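Local coordinates for protein NEDD8-conjugating enzyme UBC12 (Saccharomyces cerevisiae, PDB 3O2U) that accepts the ubiquitin-like protein Rub1/NEDD8 from its E1 complex as a thioester and catalyses its attachment to other proteins, chiefly the cullin Cdc53, at residues 27-38 and 55-66; 45-53 and 65-73. All coordinates share one frame; numbering follows the deposited sequence.

Contact 1 of 2, residues 27-38 and 55-66. With GOL (glycerol), chain C.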
loop_
_atom_site.group_PDB
_atom_site.type_symbol
_atom_site.label_atom_id
_atom_site.label_comp_id
_atom_site.label_asym_id
_atom_site.label_seq_id
_atom_site.Cartn_x
_atom_site.Cartn_y
_atom_site.Cartn_z
ATOM N N LEU A 27 -3.227 -14.590 18.649
ATOM C CA LEU A 27 -3.371 -13.922 17.367
ATOM C C LEU A 27 -2.962 -14.878 16.237
ATOM O O LEU A 27 -2.095 -15.720 16.423
ATOM C CB LEU A 27 -2.525 -12.648 17.340
ATOM C CG LEU A 27 -2.943 -11.508 18.275
ATOM C CD1 LEU A 27 -1.989 -10.337 18.127
ATOM C CD2 LEU A 27 -4.375 -11.056 18.000
ATOM N N SER A 28 -3.571 -14.738 15.066
ATOM C CA SER A 28 -3.201 -15.561 13.914
ATOM C C SER A 28 -1.728 -15.358 13.526
ATOM O O SER A 28 -1.115 -14.356 13.901
ATOM C CB SER A 28 -4.086 -15.223 12.726
ATOM O OG SER A 28 -3.817 -13.917 12.270
ATOM N N ALA A 29 -1.166 -16.310 12.780
ATOM C CA ALA A 29 0.212 -16.195 12.295
ATOM C C ALA A 29 0.423 -14.904 11.503
ATOM O O ALA A 29 1.457 -14.244 11.648
ATOM C CB ALA A 29 0.590 -17.401 11.446
ATOM N N ALA A 30 -0.552 -14.562 10.660
ATOM C CA ALA A 30 -0.479 -13.355 9.838
ATOM C C ALA A 30 -0.399 -12.087 10.692
ATOM O O ALA A 30 0.380 -11.172 10.403
ATOM C CB ALA A 30 -1.671 -13.277 8.878
ATOM N N ARG A 31 -1.196 -12.031 11.753
ATOM C CA ARG A 31 -1.209 -10.837 12.607
ATOM C C ARG A 31 0.028 -10.699 13.477
ATOM O O ARG A 31 0.511 -9.586 13.697
ATOM C CB ARG A 31 -2.505 -10.772 13.438
ATOM C CG ARG A 31 -3.688 -10.576 12.517
ATOM C CD ARG A 31 -5.052 -10.515 13.173
ATOM N NE ARG A 31 -6.056 -10.539 12.110
ATOM C CZ ARG A 31 -7.290 -10.051 12.207
ATOM N NH1 ARG A 31 -7.699 -9.483 13.333
ATOM N NH2 ARG A 31 -8.115 -10.143 11.170
ATOM N N ILE A 32 0.534 -11.816 13.987
ATOM C CA ILE A 32 1.800 -11.810 14.723
ATOM C C ILE A 32 2.949 -11.313 13.852
ATOM O O ILE A 32 3.803 -10.564 14.308
ATOM C CB ILE A 32 2.179 -13.221 15.230
ATOM C CG1 ILE A 32 1.201 -13.676 16.317
ATOM C CG2 ILE A 32 3.617 -13.231 15.761
ATOM C CD1 ILE A 32 1.552 -15.015 16.917
ATOM N N ARG A 33 2.977 -11.747 12.599
ATOM C CA ARG A 33 4.018 -11.312 11.666
ATOM C C ARG A 33 3.879 -9.820 11.307
ATOM O O ARG A 33 4.862 -9.087 11.261
ATOM C CB ARG A 33 3.985 -12.182 10.405
ATOM C CG ARG A 33 4.836 -11.633 9.249
ATOM C CD ARG A 33 6.365 -11.720 9.515
ATOM N NE ARG A 33 6.997 -10.756 8.612
ATOM C CZ ARG A 33 7.425 -11.029 7.387
ATOM N NH1 ARG A 33 7.418 -12.283 6.939
ATOM N NH2 ARG A 33 7.913 -10.045 6.631
ATOM N N LEU A 34 2.660 -9.350 11.080
ATOM C CA LEU A 34 2.468 -7.923 10.851
ATOM C C LEU A 34 2.864 -7.081 12.087
ATOM O O LEU A 34 3.477 -6.021 11.945
ATOM C CB LEU A 34 1.029 -7.622 10.414
ATOM C CG LEU A 34 0.717 -6.135 10.201
ATOM C CD1 LEU A 34 1.690 -5.470 9.236
ATOM C CD2 LEU A 34 -0.728 -5.940 9.728
ATOM N N LYS A 35 2.512 -7.529 13.289
ATOM C CA LYS A 35 2.968 -6.808 14.499
ATOM C C LYS A 35 4.498 -6.673 14.539
ATOM O O LYS A 35 5.038 -5.621 14.871
ATOM C CB LYS A 35 2.502 -7.520 15.767
ATOM C CG LYS A 35 1.041 -7.318 16.109
ATOM C CD LYS A 35 0.655 -8.210 17.281
ATOM C CE LYS A 35 1.386 -7.793 18.559
ATOM N NZ LYS A 35 1.128 -6.368 18.905
ATOM N N ARG A 36 5.186 -7.760 14.207
ATOM C CA ARG A 36 6.641 -7.776 14.170
ATOM C C ARG A 36 7.182 -6.800 13.103
ATOM O O ARG A 36 8.127 -6.062 13.347
ATOM C CB ARG A 36 7.123 -9.230 14.007
ATOM C CG ARG A 36 8.158 -9.535 12.942
ATOM C CD ARG A 36 8.444 -11.060 12.885
ATOM N NE ARG A 36 9.249 -11.464 11.729
ATOM C CZ ARG A 36 9.480 -12.725 11.372
ATOM N NH1 ARG A 36 8.972 -13.729 12.074
ATOM N NH2 ARG A 36 10.217 -12.985 10.303
ATOM N N ASP A 37 6.567 -6.787 11.923
ATOM C CA ASP A 37 6.949 -5.817 10.889
ATOM C C ASP A 37 6.725 -4.371 11.349
ATOM O O ASP A 37 7.543 -3.501 11.082
ATOM C CB ASP A 37 6.153 -6.043 9.597
ATOM C CG ASP A 37 6.632 -7.243 8.806
ATOM O OD1 ASP A 37 7.333 -8.110 9.377
ATOM O OD2 ASP A 37 6.297 -7.298 7.596
ATOM N N LEU A 38 5.595 -4.116 12.005
ATOM C CA LEU A 38 5.290 -2.778 12.524
ATOM C C LEU A 38 6.244 -2.377 13.638
ATOM O O LEU A 38 6.680 -1.228 13.715
ATOM C CB LEU A 38 3.859 -2.718 13.054
ATOM C CG LEU A 38 2.752 -2.650 12.000
ATOM C CD1 LEU A 38 1.419 -3.015 12.636
ATOM C CD2 LEU A 38 2.708 -1.254 11.383
ATOM N N PRO A 55 -3.539 -5.167 13.873
ATOM C CA PRO A 55 -3.414 -6.632 13.906
ATOM C C PRO A 55 -3.701 -7.193 15.309
ATOM O O PRO A 55 -3.783 -8.406 15.499
ATOM C CB PRO A 55 -1.940 -6.866 13.535
ATOM C CG PRO A 55 -1.251 -5.550 13.833
ATOM C CD PRO A 55 -2.277 -4.509 13.496
ATOM N N ASP A 56 -3.836 -6.304 16.289
ATOM C CA ASP A 56 -4.112 -6.703 17.674
ATOM C C ASP A 56 -5.534 -7.189 17.946
ATOM O O ASP A 56 -5.842 -7.574 19.077
ATOM C CB ASP A 56 -3.838 -5.546 18.629
ATOM C CG ASP A 56 -2.374 -5.264 18.784
ATOM O OD1 ASP A 56 -1.586 -6.230 18.755
ATOM O OD2 ASP A 56 -2.014 -4.081 18.959
ATOM N N SER A 57 -6.415 -7.146 16.952
ATOM C CA SER A 57 -7.772 -7.652 17.182
ATOM C C SER A 57 -7.835 -9.166 16.972
ATOM O O SER A 57 -7.044 -9.727 16.212
ATOM C CB SER A 57 -8.789 -6.930 16.292
ATOM O OG SER A 57 -8.734 -7.404 14.957
ATOM N N ALA A 58 -8.754 -9.831 17.664
ATOM C CA ALA A 58 -8.943 -11.267 17.486
ATOM C C ALA A 58 -10.080 -11.481 16.503
ATOM O O ALA A 58 -10.428 -12.615 16.168
ATOM C CB ALA A 58 -9.250 -11.947 18.815
ATOM N N ASP A 59 -10.652 -10.373 16.046
ATOM C CA ASP A 59 -11.754 -10.409 15.099
ATOM C C ASP A 59 -11.248 -10.741 13.700
ATOM O O ASP A 59 -10.721 -9.884 12.995
ATOM C CB ASP A 59 -12.505 -9.075 15.100
ATOM C CG ASP A 59 -13.762 -9.113 14.252
ATOM O OD1 ASP A 59 -14.036 -10.160 13.625
ATOM O OD2 ASP A 59 -14.480 -8.094 14.213
ATOM N N ARG A 60 -11.422 -11.998 13.311
ATOM C CA ARG A 60 -11.034 -12.487 11.993
ATOM C C ARG A 60 -11.566 -11.607 10.854
ATOM O O ARG A 60 -10.878 -11.372 9.854
ATOM C CB ARG A 60 -11.558 -13.915 11.842
ATOM C CG ARG A 60 -11.168 -14.637 10.577
ATOM C CD ARG A 60 -11.666 -16.068 10.674
ATOM N NE ARG A 60 -11.260 -16.885 9.541
ATOM C CZ ARG A 60 -10.009 -17.259 9.303
ATOM N NH1 ARG A 60 -9.026 -16.876 10.110
ATOM N NH2 ARG A 60 -9.744 -18.014 8.250
ATOM N N SER A 61 -12.790 -11.116 11.023
ATOM C CA SER A 61 -13.490 -10.345 9.995
ATOM C C SER A 61 -12.985 -8.909 9.820
ATOM O O SER A 61 -13.281 -8.261 8.815
ATOM C CB SER A 61 -14.994 -10.322 10.297
ATOM O OG SER A 61 -15.243 -9.733 11.561
ATOM N N GLN A 62 -12.240 -8.409 10.801
ATOM C CA GLN A 62 -11.669 -7.071 10.710
ATOM C C GLN A 62 -10.213 -7.150 10.245
ATOM O O GLN A 62 -9.308 -7.280 11.059
ATOM C CB GLN A 62 -11.751 -6.372 12.069
ATOM C CG GLN A 62 -11.542 -4.860 12.018
ATOM C CD GLN A 62 -12.823 -4.089 11.726
ATOM O OE1 GLN A 62 -13.859 -4.322 12.356
ATOM N NE2 GLN A 62 -12.754 -3.158 10.774
ATOM N N SER A 63 -9.991 -7.080 8.938
ATOM C CA SER A 63 -8.638 -7.171 8.409
ATOM C C SER A 63 -7.796 -5.983 8.887
ATOM O O SER A 63 -8.289 -4.862 8.948
ATOM C CB SER A 63 -8.680 -7.238 6.885
ATOM O OG SER A 63 -9.472 -6.176 6.366
ATOM N N PRO A 64 -6.538 -6.238 9.283
ATOM C CA PRO A 64 -5.687 -5.110 9.665
ATOM C C PRO A 64 -5.564 -4.159 8.483
ATOM O O PRO A 64 -5.561 -4.594 7.322
ATOM C CB PRO A 64 -4.338 -5.775 9.971
ATOM C CG PRO A 64 -4.697 -7.213 10.329
ATOM C CD PRO A 64 -5.841 -7.533 9.412
ATOM N N LYS A 65 -5.456 -2.873 8.770
ATOM C CA LYS A 65 -5.377 -1.880 7.706
ATOM C C LYS A 65 -4.521 -0.704 8.161
ATOM O O LYS A 65 -4.647 -0.232 9.304
ATOM C CB LYS A 65 -6.779 -1.420 7.303
ATOM C CG LYS A 65 -6.805 -0.420 6.157
ATOM C CD LYS A 65 -8.202 0.175 6.007
ATOM C CE LYS A 65 -9.204 -0.904 5.619
ATOM N NZ LYS A 65 -9.369 -0.892 4.146
ATOM N N LEU A 66 -3.613 -0.275 7.290
ATOM C CA LEU A 66 -2.704 0.830 7.604
ATOM C C LEU A 66 -2.888 1.909 6.555
ATOM O O LEU A 66 -3.215 1.609 5.405
ATOM C CB LEU A 66 -1.240 0.365 7.561
ATOM C CG LEU A 66 -0.895 -0.958 8.248
ATOM C CD1 LEU A 66 0.563 -1.345 7.973
ATOM C CD2 LEU A 66 -1.163 -0.893 9.747
HETATM C C1 GOL C . 0.139 -1.892 15.949
HETATM O O1 GOL C . -1.251 -2.175 15.897
HETATM C C2 GOL C . 0.679 -2.372 17.294
HETATM O O2 GOL C . 0.159 -3.660 17.531
HETATM C C3 GOL C . 2.200 -2.431 17.289
HETATM O O3 GOL C . 2.629 -3.783 17.237
#
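The backbones of Arg-31 and Pro-55 come within 4.9 Å at their CA atoms, where helix 29-39, the first of the ubiquitin-conjugating (UBC) fold, packs against the loop that leads from one strand of the sheet into the next. Ser-28 is the N-cap of that helix, its OG accepting from Arg-31 N. From the first turn the side chain of Arg-31, CG anti to the carbonyl carbon (chi1 -66°) and extended as far as NE, runs over Pro-55 O and into the bend of the loop. There NH1 donates to Ser-57 O at 3.0 Å and to Asp-59 O at 3.1 Å, standing above both carbonyl planes, while Pro-64 CD lies over one guanidinium face. Asp-59 O also closes the type I turn by accepting from Gln-62 N, which arrives from the opposite face of its plane. NE makes a salt bridge with Glu-90, tying helix start, loop and a more distant acid together. A leucine in place of Arg-31 would probably leave Glu-90 without its charged mate and the carbonyls of Ser-57 and Asp-59 without their shared donor, freeing the loop to shift. Leu-34 CD2 reaches Pro-64 CB at 3.6 Å, and Leu-38 turns CD1 to the CG corner of the Pro-55 ring, while the Leu-38 and Leu-66 side chains slide past each other in opposite directions, CD2 to CD1 4.0 Å. At the outer margin Lys-35 lays CG against Pro-55 CG, then bends at chi3 and chi4 (66° and 57°), turning its ammonium group back to Asp-56 in a salt bridge. A glycerol, probably from crystallisation, donates from O2 to Asp-56 OD2 and receives weak bonds from Lys-35 NZ at O2 and O3, while NZ takes the syn lone pair of Asp-56 OD1 at 2.7 Å.

Contact 2 of 2, residues 45-53 and 65-73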
loop_
_atom_site.group_PDB
_atom_site.type_symbol
_atom_site.label_atom_id
_atom_site.label_comp_id
_atom_site.label_asym_id
_atom_site.label_seq_id
_atom_site.Cartn_x
_atom_site.Cartn_y
_atom_site.Cartn_z
ATOM N N PRO A 45 11.739 10.538 7.555
ATOM C CA PRO A 45 10.818 11.620 7.924
ATOM C C PRO A 45 9.811 11.914 6.812
ATOM O O PRO A 45 8.789 12.547 7.059
ATOM C CB PRO A 45 11.754 12.823 8.146
ATOM C CG PRO A 45 13.086 12.215 8.439
ATOM C CD PRO A 45 13.146 10.971 7.595
ATOM N N THR A 46 10.087 11.425 5.609
ATOM C CA THR A 46 9.193 11.625 4.477
ATOM C C THR A 46 8.019 10.643 4.456
ATOM O O THR A 46 7.156 10.722 3.582
ATOM C CB THR A 46 9.955 11.466 3.170
ATOM O OG1 THR A 46 10.783 10.304 3.278
ATOM C CG2 THR A 46 10.836 12.697 2.913
ATOM N N VAL A 47 7.993 9.718 5.406
ATOM C CA VAL A 47 6.898 8.759 5.471
ATOM C C VAL A 47 6.284 8.680 6.851
ATOM O O VAL A 47 6.979 8.457 7.845
ATOM C CB VAL A 47 7.327 7.343 5.069
ATOM C CG1 VAL A 47 6.117 6.373 5.182
ATOM C CG2 VAL A 47 7.884 7.333 3.644
ATOM N N THR A 48 4.973 8.851 6.912
ATOM C CA THR A 48 4.270 8.659 8.169
ATOM C C THR A 48 3.230 7.545 8.004
ATOM O O THR A 48 2.789 7.252 6.889
ATOM C CB THR A 48 3.637 9.962 8.635
ATOM O OG1 THR A 48 2.641 10.377 7.699
ATOM C CG2 THR A 48 4.700 11.047 8.719
ATOM N N LEU A 49 2.856 6.910 9.106
ATOM C CA LEU A 49 2.018 5.723 9.047
ATOM C C LEU A 49 0.980 5.788 10.158
ATOM O O LEU A 49 1.306 6.133 11.288
ATOM C CB LEU A 49 2.874 4.466 9.185
ATOM C CG LEU A 49 2.147 3.131 9.038
ATOM C CD1 LEU A 49 3.100 2.019 8.702
ATOM C CD2 LEU A 49 1.389 2.788 10.320
ATOM N N ASN A 50 -0.265 5.466 9.817
ATOM C CA ASN A 50 -1.361 5.412 10.777
ATOM C C ASN A 50 -1.940 4.017 10.767
ATOM O O ASN A 50 -2.268 3.484 9.699
ATOM C CB ASN A 50 -2.462 6.405 10.397
ATOM C CG ASN A 50 -1.991 7.846 10.471
ATOM O OD1 ASN A 50 -2.179 8.630 9.536
ATOM N ND2 ASN A 50 -1.353 8.196 11.577
ATOM N N VAL A 51 -2.058 3.415 11.941
ATOM C CA VAL A 51 -2.727 2.132 12.031
ATOM C C VAL A 51 -4.208 2.441 12.036
ATOM O O VAL A 51 -4.682 3.119 12.937
ATOM C CB VAL A 51 -2.389 1.389 13.332
ATOM C CG1 VAL A 51 -3.139 0.067 13.374
ATOM C CG2 VAL A 51 -0.881 1.164 13.460
ATOM N N ILE A 52 -4.939 1.948 11.044
ATOM C CA ILE A 52 -6.377 2.207 10.973
ATOM C C ILE A 52 -7.115 1.090 11.711
ATOM O O ILE A 52 -7.904 1.348 12.635
ATOM C CB ILE A 52 -6.891 2.286 9.513
ATOM C CG1 ILE A 52 -6.186 3.398 8.736
ATOM C CG2 ILE A 52 -8.403 2.534 9.481
ATOM C CD1 ILE A 52 -6.301 4.770 9.383
ATOM N N THR A 53 -6.870 -0.146 11.281
ATOM C CA THR A 53 -7.331 -1.331 12.003
ATOM C C THR A 53 -6.108 -2.153 12.403
ATOM O O THR A 53 -5.292 -2.514 11.551
ATOM C CB THR A 53 -8.253 -2.194 11.150
ATOM O OG1 THR A 53 -9.479 -1.490 10.913
ATOM C CG2 THR A 53 -8.547 -3.515 11.872
ATOM N N LYS A 65 -5.456 -2.873 8.770
ATOM C CA LYS A 65 -5.377 -1.880 7.706
ATOM C C LYS A 65 -4.521 -0.704 8.161
ATOM O O LYS A 65 -4.647 -0.232 9.304
ATOM C CB LYS A 65 -6.779 -1.420 7.303
ATOM C CG LYS A 65 -6.805 -0.420 6.157
ATOM C CD LYS A 65 -8.202 0.175 6.007
ATOM C CE LYS A 65 -9.204 -0.904 5.619
ATOM N NZ LYS A 65 -9.369 -0.892 4.146
ATOM N N LEU A 66 -3.613 -0.275 7.290
ATOM C CA LEU A 66 -2.704 0.830 7.604
ATOM C C LEU A 66 -2.888 1.909 6.555
ATOM O O LEU A 66 -3.215 1.609 5.405
ATOM C CB LEU A 66 -1.240 0.365 7.561
ATOM C CG LEU A 66 -0.895 -0.958 8.248
ATOM C CD1 LEU A 66 0.563 -1.345 7.973
ATOM C CD2 LEU A 66 -1.163 -0.893 9.747
ATOM N N GLU A 67 -2.669 3.156 6.953
ATOM C CA GLU A 67 -2.579 4.252 5.997
ATOM C C GLU A 67 -1.126 4.698 5.937
ATOM O O GLU A 67 -0.521 4.993 6.965
ATOM C CB GLU A 67 -3.435 5.441 6.424
ATOM C CG GLU A 67 -3.365 6.605 5.426
ATOM C CD GLU A 67 -4.019 7.865 5.940
ATOM O OE1 GLU A 67 -4.080 8.048 7.178
ATOM O OE2 GLU A 67 -4.462 8.679 5.102
ATOM N N VAL A 68 -0.565 4.747 4.737
ATOM C CA VAL A 68 0.826 5.169 4.580
ATOM C C VAL A 68 0.834 6.474 3.808
ATOM O O VAL A 68 0.280 6.538 2.726
ATOM C CB VAL A 68 1.660 4.128 3.801
ATOM C CG1 VAL A 68 3.038 4.697 3.465
ATOM C CG2 VAL A 68 1.808 2.859 4.614
ATOM N N ILE A 69 1.470 7.501 4.366
ATOM C CA ILE A 69 1.501 8.825 3.742
ATOM C C ILE A 69 2.920 9.196 3.293
ATOM O O ILE A 69 3.809 9.409 4.116
ATOM C CB ILE A 69 0.986 9.905 4.698
ATOM C CG1 ILE A 69 -0.449 9.579 5.139
ATOM C CG2 ILE A 69 1.051 11.279 4.018
ATOM C CD1 ILE A 69 -0.997 10.500 6.217
ATOM N N VAL A 70 3.122 9.267 1.980
ATOM C CA VAL A 70 4.422 9.610 1.415
ATOM C C VAL A 70 4.460 11.100 1.055
ATOM O O VAL A 70 3.629 11.575 0.280
ATOM C CB VAL A 70 4.720 8.718 0.185
ATOM C CG1 VAL A 70 6.092 9.015 -0.387
ATOM C CG2 VAL A 70 4.643 7.234 0.601
ATOM N N ARG A 71 5.413 11.818 1.649
ATOM C CA ARG A 71 5.632 13.245 1.378
ATOM C C ARG A 71 7.111 13.468 1.030
ATOM O O ARG A 71 7.918 13.774 1.902
ATOM C CB ARG A 71 5.245 14.087 2.599
ATOM C CG ARG A 71 5.238 15.606 2.353
ATOM C CD ARG A 71 4.619 16.326 3.537
ATOM N NE ARG A 71 4.567 17.785 3.378
ATOM C CZ ARG A 71 5.541 18.609 3.769
ATOM N NH1 ARG A 71 6.652 18.120 4.314
ATOM N NH2 ARG A 71 5.413 19.921 3.608
ATOM N N PRO A 72 7.468 13.270 -0.238
ATOM C CA PRO A 72 8.866 13.332 -0.683
ATOM C C PRO A 72 9.423 14.727 -0.452
ATOM O O PRO A 72 8.670 15.692 -0.565
ATOM C CB PRO A 72 8.760 13.076 -2.189
ATOM C CG PRO A 72 7.491 12.345 -2.360
ATOM C CD PRO A 72 6.557 12.901 -1.336
ATOM N N ASP A 73 10.706 14.848 -0.142
ATOM C CA ASP A 73 11.280 16.181 0.009
ATOM C C ASP A 73 12.231 16.525 -1.133
ATOM O O ASP A 73 12.971 17.510 -1.060
ATOM C CB ASP A 73 11.960 16.339 1.366
ATOM C CG ASP A 73 13.117 15.372 1.562
ATOM O OD1 ASP A 73 13.370 14.543 0.663
ATOM O OD2 ASP A 73 13.773 15.448 2.622
HETATM O O HOH W 1 4.171 12.007 5.502
#
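The first two strands of the antiparallel UBC sheet, 47-51 and 65-70, pair here as neighbours, and a classic beta bulge ends their regular register. Thr-48 with Ile-69 and Asn-50 with Glu-67 are the hydrogen-bonded pairs, each joined by two nearly straight N-H...O bonds; Glu-67 N to Asn-50 O, for one, is 2.8 Å long, the donor lying in the carbonyl plane. At the Thr-46 end, O accepts from Arg-71 N and CG2 lies against the carboxylate of Asp-73. At the other end Ile-52 and Thr-53 both face Lys-65: Lys-65 O takes Ile-52 N at 2.8 Å and Thr-53 N at 3.0 Å, one carbonyl serving two successive amides as the strand turns its corner. On the face bearing Val-47, Leu-49, Val-51, Leu-66, Val-68 and Val-70 the contacts are apolar. Val-47 holds CG1 anti to its own N (chi1 179°), which sets that methyl diagonally against Val-68 CG1 at 3.9 Å, and Leu-49 CD1 reaches Leu-66 CD1. The other face is more polar. Asn-50 and Glu-67 lie alongside, pointing the same way with their planes 49° apart, and bring OD1 to 3.1 Å from OE1; as both are acceptors no bond joins them, and their crowding is probably mildly unfavourable. Glu-67 instead finds its donor in Asn-83, through OE2. Next to them Thr-48 OG1 sits 3.5 Å from Ile-69 CB, and a water bridges the Thr-48 hydroxyl to Ile-69 O, donating to the carbonyl. Strand 65-70 continues the sheet on its far side by backbone bonds to strand 82-87, whereas helix 131-143 lies under the apolar face, Ile-135 touching Val-47 and Leu-49, and Leu-139 touching Val-70.

Overall arrangement
The two contacts show how a sheet strand and its incoming loop can serve different partners. Their centres are about 18 Å apart, yet they share Lys-65 and Leu-66, where the loop held by helix 29-39 in contact 1 becomes the strand paired in contact 2. The segments alternate along the chain: helix, edge strand, loop, second strand. Direct packing joins them: Thr-53 CG2 lies 3.2 Å from Ser-63 O, and Leu-38 CD2 is 4.2 Å from Leu-49 CD1, so Leu-38 touches the edge strand too. The glycerol at contact 1 lies about 4 Å from the Val-51 side chain of contact 2. Both contacts lie within the UBC core, away from Cys-117, the predicted thioester-forming residue.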